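Local coordinates for protein heme oxygenase (Chlamydomonas reinhardtii, PDB 4RAJ) that probably breaks down heme to biliverdin as an all-helical heme oxygenase, captured here in its heme-free form, at residues K77-V82 with G133-A138; Y125-L129 with H143-Q147; G155-K159 with T174-Y179. Residues are numbered along the deposited sequence.

Contact 1: residues K77-V82 with G133-A138; sequences KGDADV and GRSSPA
Pro-137 lays its ring against the side chains of Asp-79 and Val-82. Its CG is 3.3 Å from Asp-79 OD1, and its CB is 3.9 Å from Val-82 CG2. That same CG2 of Val-82 also lies 3.5 Å from Pro-137 O. Ala-138 follows: its CB is 3.5 Å from Asp-81 OD2, and the CA atoms of Asp-81 and Ala-138 are 5.7 Å apart. At the other end the segments diverge, with 10.0 Å between the CA atoms of Lys-77 and Arg-134. Lys-77 spans this gap with chi angles m, t, m, t, and its NZ donates to Gly-133 O at 2.9 Å. The contact joins the end of helix 120-135 to the link between helices 50-76 and 80-84. Gly-78 ends helix 50-76 with positive phi (63°) in a Schellman motif. Asp-79 then N-caps the short helix 80-84: with chi1 t, its OD2 accepts from Val-82 N at 2.9 Å and, weakly, from Asp-81 N at 2.9 Å. Helix 120-135 ends on the other side, where Ser-136 leaves helical geometry with phi/psi of -149°/77°. The bend brings Pro-137 onto the capped turn. Val-82 (chi1 t) and Pro-137 both also touch Ala-74 of helix 50-76. Asp-81 (chi1 m) uses its OD1 to accept a hydrogen bond from Trp-198 NE1 of helix 184-200.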
ATOM      1  N   LYS A  77      15.618   1.490  15.177  1.00 42.22           N
ATOM      2  CA  LYS A  77      16.928   0.836  15.241  1.00 43.06           C
ATOM      3  C   LYS A  77      18.029   1.648  14.565  1.00 41.42           C
ATOM      4  O   LYS A  77      19.197   1.271  14.604  1.00 44.54           O
ATOM      5  CB  LYS A  77      16.884  -0.550  14.588  1.00 45.52           C
ATOM      6  CG  LYS A  77      16.099  -1.603  15.338  1.00 56.46           C
ATOM      7  CD  LYS A  77      16.208  -2.966  14.647  1.00 59.36           C
ATOM      8  CE  LYS A  77      16.069  -2.851  13.126  1.00 61.86           C
ATOM      9  NZ  LYS A  77      15.742  -4.156  12.470  1.00 52.17           N
ATOM     10  N   GLY A  78      17.652   2.745  13.924  1.00 43.85           N
ATOM     11  CA  GLY A  78      18.592   3.544  13.168  1.00 46.55           C
ATOM     12  C   GLY A  78      19.204   2.788  12.003  1.00 49.12           C
ATOM     13  O   GLY A  78      20.408   2.864  11.775  1.00 49.57           O
ATOM     14  N   ASP A  79      18.382   2.048  11.264  1.00 39.40           N
ATOM     15  CA  ASP A  79      18.860   1.381  10.064  1.00 36.32           C
ATOM     16  C   ASP A  79      19.437   2.406   9.097  1.00 38.00           C
ATOM     17  O   ASP A  79      18.790   3.405   8.793  1.00 39.19           O
ATOM     18  CB  ASP A  79      17.738   0.588   9.384  1.00 29.90           C
ATOM     19  CG  ASP A  79      18.215  -0.129   8.140  1.00 41.92           C
ATOM     20  OD1 ASP A  79      18.684  -1.280   8.265  1.00 44.64           O
ATOM     21  OD2 ASP A  79      18.128   0.457   7.039  1.00 38.79           O
ATOM     22  N   ALA A  80      20.653   2.155   8.623  1.00 36.31           N
ATOM     23  CA  ALA A  80      21.356   3.109   7.771  1.00 37.82           C
ATOM     24  C   ALA A  80      20.535   3.515   6.558  1.00 41.15           C
ATOM     25  O   ALA A  80      20.471   4.693   6.218  1.00 43.47           O
ATOM     26  CB  ALA A  80      22.695   2.534   7.325  1.00 41.29           C
ATOM     27  N   ASP A  81      19.886   2.542   5.923  1.00 32.05           N
ATOM     28  CA  ASP A  81      19.203   2.788   4.663  1.00 29.11           C
ATOM     29  C   ASP A  81      17.838   3.442   4.871  1.00 31.29           C
ATOM     30  O   ASP A  81      17.525   4.464   4.253  1.00 31.58           O
ATOM     31  CB  ASP A  81      19.039   1.482   3.886  1.00 23.97           C
ATOM     32  CG  ASP A  81      20.370   0.869   3.491  1.00 35.62           C
ATOM     33  OD1 ASP A  81      21.191   1.575   2.872  1.00 37.46           O
ATOM     34  OD2 ASP A  81      20.599  -0.312   3.816  1.00 40.52           O
ATOM     35  N   VAL A  82      17.018   2.852   5.735  1.00 30.13           N
ATOM     36  CA  VAL A  82      15.678   3.385   5.945  1.00 30.72           C
ATOM     37  C   VAL A  82      15.761   4.788   6.562  1.00 33.63           C
ATOM     38  O   VAL A  82      14.982   5.670   6.210  1.00 36.02           O
ATOM     39  CB  VAL A  82      14.829   2.449   6.825  1.00 27.18           C
ATOM     40  CG1 VAL A  82      13.420   3.004   7.005  1.00 22.68           C
ATOM     41  CG2 VAL A  82      14.760   1.067   6.193  1.00 26.95           C
ATOM     42  N   GLY A 133      11.623  -6.561   8.146  1.00 27.01           N
ATOM     43  CA  GLY A 133      11.932  -5.524   9.116  1.00 36.77           C
ATOM     44  C   GLY A 133      13.034  -5.972  10.052  1.00 41.38           C
ATOM     45  O   GLY A 133      13.888  -5.178  10.456  1.00 35.84           O
ATOM     46  N   ARG A 134      13.014  -7.257  10.388  1.00 35.33           N
ATOM     47  CA  ARG A 134      14.009  -7.829  11.281  1.00 38.64           C
ATOM     48  C   ARG A 134      15.355  -8.021  10.594  1.00 38.37           C
ATOM     49  O   ARG A 134      16.377  -7.582  11.107  1.00 51.30           O
ATOM     50  CB  ARG A 134      13.515  -9.167  11.836  1.00 37.92           C
ATOM     51  CG  ARG A 134      13.047  -9.116  13.287  1.00 48.73           C
ATOM     52  CD  ARG A 134      11.851 -10.035  13.538  1.00 60.07           C
ATOM     53  NE  ARG A 134      11.905 -11.270  12.755  1.00 64.95           N
ATOM     54  CZ  ARG A 134      10.848 -11.824  12.164  1.00 65.65           C
ATOM     55  NH1 ARG A 134       9.654 -11.257  12.270  1.00 52.12           N
ATOM     56  NH2 ARG A 134      10.982 -12.945  11.466  1.00 67.14           N
ATOM     57  N   SER A 135      15.354  -8.666   9.431  1.00 34.51           N
ATOM     58  CA  SER A 135      16.598  -9.134   8.821  1.00 41.60           C
ATOM     59  C   SER A 135      17.164  -8.271   7.677  1.00 40.99           C
ATOM     60  O   SER A 135      18.374  -8.228   7.489  1.00 38.20           O
ATOM     61  CB  SER A 135      16.413 -10.574   8.328  1.00 47.03           C
ATOM     62  OG  SER A 135      15.375 -10.679   7.366  1.00 63.56           O
ATOM     63  N   SER A 136      16.320  -7.594   6.902  1.00 39.83           N
ATOM     64  CA  SER A 136      16.843  -6.729   5.836  1.00 33.92           C
ATOM     65  C   SER A 136      15.934  -5.538   5.569  1.00 29.61           C
ATOM     66  O   SER A 136      15.199  -5.520   4.579  1.00 29.39           O
ATOM     67  CB  SER A 136      17.039  -7.518   4.546  1.00 41.13           C
ATOM     68  OG  SER A 136      15.944  -8.380   4.315  1.00 51.55           O
ATOM     69  N   PRO A 137      15.990  -4.534   6.448  1.00 30.91           N
ATOM     70  CA  PRO A 137      15.027  -3.431   6.387  1.00 32.73           C
ATOM     71  C   PRO A 137      15.086  -2.623   5.095  1.00 30.04           C
ATOM     72  O   PRO A 137      14.065  -2.071   4.726  1.00 26.85           O
ATOM     73  CB  PRO A 137      15.410  -2.561   7.589  1.00 33.08           C
ATOM     74  CG  PRO A 137      16.167  -3.476   8.499  1.00 39.07           C
ATOM     75  CD  PRO A 137      16.905  -4.407   7.596  1.00 32.94           C
ATOM     76  N   ALA A 138      16.225  -2.552   4.414  1.00 23.79           N
ATOM     77  CA  ALA A 138      16.270  -1.806   3.158  1.00 27.53           C
ATOM     78  C   ALA A 138      15.241  -2.308   2.122  1.00 23.00           C
ATOM     79  O   ALA A 138      14.734  -1.515   1.317  1.00 23.09           O
ATOM     80  CB  ALA A 138      17.683  -1.854   2.563  1.00 25.80           C
TER

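Contact 2: residues Y125-L129 with H143-Q147; sequences YEAHL and HVYTQ
Two helical segments 14.3 Å apart at their axes are bridged by one tyrosine hydroxyl that holds two polar side chains. Tyr-125 OH is hydrogen-bonded to His-143 ND1 at 2.8 Å, and accepts from Gln-147 NE2 at 2.9 Å. The contact lies inside the helical heme oxygenase fold, where Tyr-125, His-128 and His-143 form an aromatic cluster. Segments 125-129 and 143-147 are both helical, and their directions differ by 141°. The closest CA atoms are those of Leu-129 and His-143, at 8.8 Å, so long side chains must fill the gap. Tyr-125 takes chi1 t; His-143 and Gln-147 take chi1 m. His-143 and Gln-147 are one helical turn apart, joined by the backbone bond Gln-147 N to His-143 O at 2.9 Å, and so reach the same hydroxyl. The His-143 ring meets the rings of Tyr-125 and His-128 rim to rim, with centroids 5.6 and 5.8 Å away and planes at 31° and 41°. Glu-213 OE1 bonds NE2 of both histidines, and Asn-221 OD1 takes a further bond from Gln-147 NE2. Gln-147 also lines the pocket that holds a PG6 molecule, probably from the crystallisation liquor. Beside the hydroxyl, with chi1 m and chi2 t, Leu-129 brings CD2 to 3.5 Å from His-143 ND1.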
ATOM      1  N   TYR A 125       1.684 -12.147   4.041  1.00 20.83           N
ATOM      2  CA  TYR A 125       2.335 -10.881   3.707  1.00 20.70           C
ATOM      3  C   TYR A 125       2.759 -10.172   4.986  1.00 20.36           C
ATOM      4  O   TYR A 125       3.870  -9.636   5.065  1.00 20.22           O
ATOM      5  CB  TYR A 125       1.398  -9.990   2.871  1.00 16.10           C
ATOM      6  CG  TYR A 125       2.073  -8.806   2.183  1.00 17.78           C
ATOM      7  CD1 TYR A 125       3.457  -8.740   2.027  1.00 19.36           C
ATOM      8  CD2 TYR A 125       1.310  -7.758   1.692  1.00 18.45           C
ATOM      9  CE1 TYR A 125       4.065  -7.645   1.396  1.00 22.63           C
ATOM     10  CE2 TYR A 125       1.902  -6.667   1.067  1.00 20.62           C
ATOM     11  CZ  TYR A 125       3.273  -6.612   0.917  1.00 23.03           C
ATOM     12  OH  TYR A 125       3.824  -5.512   0.287  1.00 16.99           O
ATOM     13  N   GLU A 126       1.880 -10.174   5.992  1.00 19.47           N
ATOM     14  CA  GLU A 126       2.230  -9.595   7.294  1.00 23.41           C
ATOM     15  C   GLU A 126       3.516 -10.204   7.861  1.00 25.74           C
ATOM     16  O   GLU A 126       4.378  -9.494   8.382  1.00 23.76           O
ATOM     17  CB  GLU A 126       1.096  -9.797   8.289  1.00 21.86           C
ATOM     18  CG  GLU A 126      -0.141  -8.938   8.038  1.00 19.31           C
ATOM     19  CD  GLU A 126      -1.237  -9.257   9.034  1.00 31.64           C
ATOM     20  OE1 GLU A 126      -1.383 -10.449   9.380  1.00 34.27           O
ATOM     21  OE2 GLU A 126      -1.927  -8.324   9.490  1.00 29.28           O
ATOM     22  N   ALA A 127       3.627 -11.522   7.757  1.00 22.23           N
ATOM     23  CA  ALA A 127       4.791 -12.246   8.259  1.00 22.50           C
ATOM     24  C   ALA A 127       6.035 -11.880   7.465  1.00 27.07           C
ATOM     25  O   ALA A 127       7.114 -11.676   8.032  1.00 26.73           O
ATOM     26  CB  ALA A 127       4.541 -13.742   8.202  1.00 24.78           C
ATOM     27  N   HIS A 128       5.871 -11.772   6.151  1.00 24.61           N
ATOM     28  CA  HIS A 128       6.979 -11.430   5.271  1.00 26.52           C
ATOM     29  C   HIS A 128       7.521 -10.037   5.573  1.00 29.83           C
ATOM     30  O   HIS A 128       8.732  -9.835   5.644  1.00 25.26           O
ATOM     31  CB  HIS A 128       6.551 -11.514   3.808  1.00 28.35           C
ATOM     32  CG  HIS A 128       7.657 -11.210   2.848  1.00 25.00           C
ATOM     33  ND1 HIS A 128       8.798 -11.979   2.767  1.00 27.11           N
ATOM     34  CD2 HIS A 128       7.806 -10.217   1.943  1.00 25.90           C
ATOM     35  CE1 HIS A 128       9.601 -11.474   1.845  1.00 30.70           C
ATOM     36  NE2 HIS A 128       9.019 -10.409   1.327  1.00 28.86           N
ATOM     37  N   LEU A 129       6.624  -9.071   5.741  1.00 22.96           N
ATOM     38  CA  LEU A 129       7.030  -7.709   6.059  1.00 20.82           C
ATOM     39  C   LEU A 129       7.754  -7.629   7.401  1.00 26.27           C
ATOM     40  O   LEU A 129       8.773  -6.936   7.530  1.00 31.70           O
ATOM     41  CB  LEU A 129       5.807  -6.778   6.073  1.00 18.94           C
ATOM     42  CG  LEU A 129       5.185  -6.558   4.694  1.00 19.28           C
ATOM     43  CD1 LEU A 129       3.826  -5.853   4.778  1.00 23.03           C
ATOM     44  CD2 LEU A 129       6.136  -5.750   3.828  1.00 23.30           C
ATOM     45  N   HIS A 143       8.796  -2.142  -1.084  1.00 17.78           N
ATOM     46  CA  HIS A 143       7.367  -2.238  -0.841  1.00 17.01           C
ATOM     47  C   HIS A 143       6.701  -0.882  -0.657  1.00 19.05           C
ATOM     48  O   HIS A 143       5.525  -0.718  -0.998  1.00 21.98           O
ATOM     49  CB  HIS A 143       7.056  -3.137   0.354  1.00 22.15           C
ATOM     50  CG  HIS A 143       7.461  -4.561   0.153  1.00 31.21           C
ATOM     51  ND1 HIS A 143       6.598  -5.605   0.397  1.00 38.14           N
ATOM     52  CD2 HIS A 143       8.664  -5.123  -0.107  1.00 38.09           C
ATOM     53  CE1 HIS A 143       7.216  -6.747   0.154  1.00 37.57           C
ATOM     54  NE2 HIS A 143       8.478  -6.483  -0.131  1.00 27.82           N
ATOM     55  N   VAL A 144       7.443   0.075  -0.129  1.00 18.86           N
ATOM     56  CA  VAL A 144       6.979   1.456  -0.118  1.00 19.39           C
ATOM     57  C   VAL A 144       6.775   1.931  -1.550  1.00 26.54           C
ATOM     58  O   VAL A 144       5.758   2.544  -1.875  1.00 23.25           O
ATOM     59  CB  VAL A 144       7.980   2.387   0.589  1.00 24.80           C
ATOM     60  CG1 VAL A 144       7.556   3.859   0.432  1.00 21.25           C
ATOM     61  CG2 VAL A 144       8.101   2.013   2.054  1.00 20.45           C
ATOM     62  N   TYR A 145       7.747   1.629  -2.411  1.00 22.43           N
ATOM     63  CA  TYR A 145       7.692   2.075  -3.800  1.00 26.23           C
ATOM     64  C   TYR A 145       6.416   1.577  -4.474  1.00 23.61           C
ATOM     65  O   TYR A 145       5.724   2.336  -5.165  1.00 25.54           O
ATOM     66  CB  TYR A 145       8.939   1.607  -4.581  1.00 24.59           C
ATOM     67  CG  TYR A 145       8.894   1.988  -6.045  1.00 26.66           C
ATOM     68  CD1 TYR A 145       8.959   3.319  -6.432  1.00 36.03           C
ATOM     69  CD2 TYR A 145       8.801   1.022  -7.041  1.00 29.53           C
ATOM     70  CE1 TYR A 145       8.914   3.686  -7.770  1.00 37.41           C
ATOM     71  CE2 TYR A 145       8.762   1.381  -8.390  1.00 32.99           C
ATOM     72  CZ  TYR A 145       8.819   2.718  -8.744  1.00 36.66           C
ATOM     73  OH  TYR A 145       8.779   3.097 -10.070  1.00 36.92           O
ATOM     74  N   THR A 146       6.087   0.314  -4.218  1.00 18.32           N
ATOM     75  CA  THR A 146       4.930  -0.343  -4.803  1.00 19.67           C
ATOM     76  C   THR A 146       3.593   0.087  -4.202  1.00 22.33           C
ATOM     77  O   THR A 146       2.654   0.401  -4.930  1.00 23.96           O
ATOM     78  CB  THR A 146       5.031  -1.866  -4.640  1.00 22.53           C
ATOM     79  OG1 THR A 146       6.313  -2.321  -5.119  1.00 29.50           O
ATOM     80  CG2 THR A 146       3.913  -2.567  -5.406  1.00 24.64           C
ATOM     81  N   GLN A 147       3.525   0.071  -2.874  1.00 17.52           N
ATOM     82  CA  GLN A 147       2.280   0.263  -2.130  1.00 20.90           C
ATOM     83  C   GLN A 147       1.950   1.729  -1.918  1.00 22.91           C
ATOM     84  O   GLN A 147       0.874   2.196  -2.279  1.00 19.73           O
ATOM     85  CB  GLN A 147       2.367  -0.436  -0.767  1.00 16.32           C
ATOM     86  CG  GLN A 147       2.725  -1.948  -0.831  1.00 18.10           C
ATOM     87  CD  GLN A 147       1.570  -2.801  -1.299  1.00 21.04           C
ATOM     88  OE1 GLN A 147       0.566  -2.288  -1.786  1.00 23.35           O
ATOM     89  NE2 GLN A 147       1.696  -4.125  -1.140  1.00 21.37           N
TER

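Contact 3: residues G155-K159 with T174-Y179; sequences GQIVK and TAAFDY
Apolar contact centres on Phe-177 (chi1 m), which packs on the first turn of helix 155-165. Val-158 CB lies over one face of its ring, and Val-158 CG1 is 3.7 Å from Phe-177 CZ. Lys-159 CB is 3.7 Å from Phe-177 CB. The backbone also comes close: Gly-155 O is 3.3 Å from Phe-177 CD1, and a CB on Gly-155 would clash with this ring. The CA atoms pair Gly-155 with Phe-177 at 5.9 Å and Lys-159 with Thr-174 at 5.8 Å. Hydrogen bonding adds Gln-156, whose chi1 and chi2 are both m: its NE2 donates to Phe-177 O at 3.0 Å, and also bonds Met-151 O. The charged link is a salt bridge from the extended Lys-159 (all chi t), with NZ 3.0 Å from Asp-178 OD1. That oxygen also accepts from Thr-174 OG1 at 2.9 Å. Within the loop, Phe-177 N bonds Thr-174 O at 2.9 Å, folding 174-177 into a beta turn. The contact thus ties the loop back to the helix preceding it. Phe-177 also touches Tyr-53 and Leu-57 of helix 50-76 and Met-151 of helix 140-151, while Asp-102 of helix 96-107 accepts hydrogen bonds from the backbone N atoms of Ala-175 and Ala-176.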
ATOM      1  N   GLY A 155      -4.822   5.425  -6.623  1.00 32.08           N
ATOM      2  CA  GLY A 155      -5.732   5.551  -5.492  1.00 26.00           C
ATOM      3  C   GLY A 155      -6.672   6.747  -5.599  1.00 36.24           C
ATOM      4  O   GLY A 155      -7.780   6.712  -5.062  1.00 32.64           O
ATOM      5  N   GLN A 156      -6.246   7.803  -6.293  1.00 32.60           N
ATOM      6  CA  GLN A 156      -7.085   8.994  -6.440  1.00 33.24           C
ATOM      7  C   GLN A 156      -8.317   8.706  -7.296  1.00 32.15           C
ATOM      8  O   GLN A 156      -9.331   9.401  -7.202  1.00 32.94           O
ATOM      9  CB  GLN A 156      -6.285  10.154  -7.041  1.00 33.20           C
ATOM     10  CG  GLN A 156      -5.042  10.491  -6.256  1.00 34.09           C
ATOM     11  CD  GLN A 156      -5.328  10.690  -4.781  1.00 32.61           C
ATOM     12  OE1 GLN A 156      -5.946  11.681  -4.387  1.00 35.36           O
ATOM     13  NE2 GLN A 156      -4.887   9.741  -3.956  1.00 25.12           N
ATOM     14  N   ILE A 157      -8.226   7.679  -8.128  1.00 32.83           N
ATOM     15  CA  ILE A 157      -9.352   7.297  -8.972  1.00 38.25           C
ATOM     16  C   ILE A 157     -10.405   6.555  -8.155  1.00 33.45           C
ATOM     17  O   ILE A 157     -11.600   6.822  -8.277  1.00 35.48           O
ATOM     18  CB  ILE A 157      -8.897   6.422 -10.157  1.00 48.77           C
ATOM     19  CG1 ILE A 157      -7.971   7.223 -11.078  1.00 57.19           C
ATOM     20  CG2 ILE A 157     -10.093   5.913 -10.938  1.00 44.17           C
ATOM     21  CD1 ILE A 157      -7.252   6.377 -12.114  1.00 58.51           C
ATOM     22  N   VAL A 158      -9.961   5.624  -7.315  1.00 30.02           N
ATOM     23  CA  VAL A 158     -10.861   4.946  -6.386  1.00 23.48           C
ATOM     24  C   VAL A 158     -11.555   5.969  -5.493  1.00 23.51           C
ATOM     25  O   VAL A 158     -12.752   5.889  -5.248  1.00 24.92           O
ATOM     26  CB  VAL A 158     -10.096   3.925  -5.508  1.00 27.35           C
ATOM     27  CG1 VAL A 158     -11.002   3.347  -4.440  1.00 23.91           C
ATOM     28  CG2 VAL A 158      -9.519   2.814  -6.377  1.00 32.74           C
ATOM     29  N   LYS A 159     -10.787   6.941  -5.018  1.00 21.03           N
ATOM     30  CA  LYS A 159     -11.315   7.999  -4.163  1.00 23.60           C
ATOM     31  C   LYS A 159     -12.458   8.763  -4.840  1.00 27.11           C
ATOM     32  O   LYS A 159     -13.518   8.993  -4.241  1.00 24.36           O
ATOM     33  CB  LYS A 159     -10.179   8.953  -3.784  1.00 28.49           C
ATOM     34  CG  LYS A 159     -10.598  10.327  -3.350  1.00 30.20           C
ATOM     35  CD  LYS A 159      -9.378  11.061  -2.842  1.00 30.00           C
ATOM     36  CE  LYS A 159      -9.573  12.546  -2.880  1.00 39.59           C
ATOM     37  NZ  LYS A 159      -8.494  13.248  -2.137  1.00 39.80           N
ATOM     38  N   THR A 174     -12.786   9.121   2.436  1.00 21.29           N
ATOM     39  CA  THR A 174     -11.671   8.734   1.569  1.00 18.81           C
ATOM     40  C   THR A 174     -10.329   9.061   2.190  1.00 20.40           C
ATOM     41  O   THR A 174      -9.380   9.408   1.479  1.00 21.74           O
ATOM     42  CB  THR A 174     -11.760   9.410   0.171  1.00 21.37           C
ATOM     43  OG1 THR A 174     -11.614  10.835   0.292  1.00 21.20           O
ATOM     44  CG2 THR A 174     -13.101   9.082  -0.515  1.00 22.37           C
ATOM     45  N   ALA A 175     -10.238   8.954   3.517  1.00 17.65           N
ATOM     46  CA  ALA A 175      -9.003   9.316   4.215  1.00 21.13           C
ATOM     47  C   ALA A 175      -7.829   8.415   3.813  1.00 21.32           C
ATOM     48  O   ALA A 175      -6.674   8.841   3.859  1.00 20.67           O
ATOM     49  CB  ALA A 175      -9.212   9.281   5.732  1.00 28.35           C
ATOM     50  N   ALA A 176      -8.132   7.187   3.403  1.00 21.15           N
ATOM     51  CA  ALA A 176      -7.106   6.263   2.909  1.00 17.85           C
ATOM     52  C   ALA A 176      -6.364   6.844   1.709  1.00 22.82           C
ATOM     53  O   ALA A 176      -5.191   6.533   1.483  1.00 19.83           O
ATOM     54  CB  ALA A 176      -7.735   4.919   2.530  1.00 16.34           C
ATOM     55  N   PHE A 177      -7.065   7.679   0.943  1.00 17.41           N
ATOM     56  CA  PHE A 177      -6.552   8.248  -0.302  1.00 16.89           C
ATOM     57  C   PHE A 177      -6.304   9.767  -0.232  1.00 19.32           C
ATOM     58  O   PHE A 177      -6.003  10.394  -1.252  1.00 21.75           O
ATOM     59  CB  PHE A 177      -7.538   7.947  -1.433  1.00 17.44           C
ATOM     60  CG  PHE A 177      -7.902   6.488  -1.532  1.00 20.51           C
ATOM     61  CD1 PHE A 177      -6.999   5.575  -2.043  1.00 27.11           C
ATOM     62  CD2 PHE A 177      -9.143   6.034  -1.102  1.00 21.68           C
ATOM     63  CE1 PHE A 177      -7.331   4.231  -2.121  1.00 26.87           C
ATOM     64  CE2 PHE A 177      -9.482   4.694  -1.185  1.00 22.68           C
ATOM     65  CZ  PHE A 177      -8.578   3.792  -1.691  1.00 21.38           C
ATOM     66  N   ASP A 178      -6.424  10.349   0.954  1.00 18.47           N
ATOM     67  CA  ASP A 178      -6.268  11.799   1.094  1.00 29.53           C
ATOM     68  C   ASP A 178      -4.831  12.208   1.444  1.00 28.16           C
ATOM     69  O   ASP A 178      -4.128  11.506   2.178  1.00 22.21           O
ATOM     70  CB  ASP A 178      -7.211  12.355   2.163  1.00 23.55           C
ATOM     71  CG  ASP A 178      -8.681  12.287   1.760  1.00 32.03           C
ATOM     72  OD1 ASP A 178      -9.011  12.114   0.559  1.00 28.74           O
ATOM     73  OD2 ASP A 178      -9.517  12.399   2.668  1.00 29.80           O
ATOM     74  N   TYR A 179      -4.421  13.362   0.920  1.00 20.54           N
ATOM     75  CA  TYR A 179      -3.111  13.936   1.206  1.00 20.80           C
ATOM     76  C   TYR A 179      -3.295  15.406   1.518  1.00 25.45           C
ATOM     77  O   TYR A 179      -3.084  16.264   0.665  1.00 26.01           O
ATOM     78  CB  TYR A 179      -2.154  13.740   0.020  1.00 20.95           C
ATOM     79  CG  TYR A 179      -1.878  12.263  -0.223  1.00 19.75           C
ATOM     80  CD1 TYR A 179      -2.771  11.488  -0.966  1.00 21.92           C
ATOM     81  CD2 TYR A 179      -0.750  11.647   0.302  1.00 22.03           C
ATOM     82  CE1 TYR A 179      -2.551  10.125  -1.173  1.00 22.19           C
ATOM     83  CE2 TYR A 179      -0.512  10.278   0.094  1.00 24.00           C
ATOM     84  CZ  TYR A 179      -1.421   9.531  -0.643  1.00 24.19           C
ATOM     85  OH  TYR A 179      -1.221   8.180  -0.854  1.00 20.99           O
TER

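How the contacts relate
Contacts 1 and 2 share helix 120-135 and have centres 14 Å apart. Their segments alternate along the chain: contact 1 holds the end of that helix, and contact 2 joins its middle to helix 140-151. Contact 3 comes later in sequence, on helix 155-165, which follows helix 140-151. Its centre is 19 Å from that of contact 2, and their nearest atoms are about 6 Å apart. Contacts 1 and 3 lie on opposite sides of the chain's centre, with centres 29 Å apart. Gln-147 of contact 2 lines the PG6 pocket, its side chain about 3 Å from the ligand; the side chain of Phe-177 of contact 3 is near it, at about 5 Å, but not in direct contact.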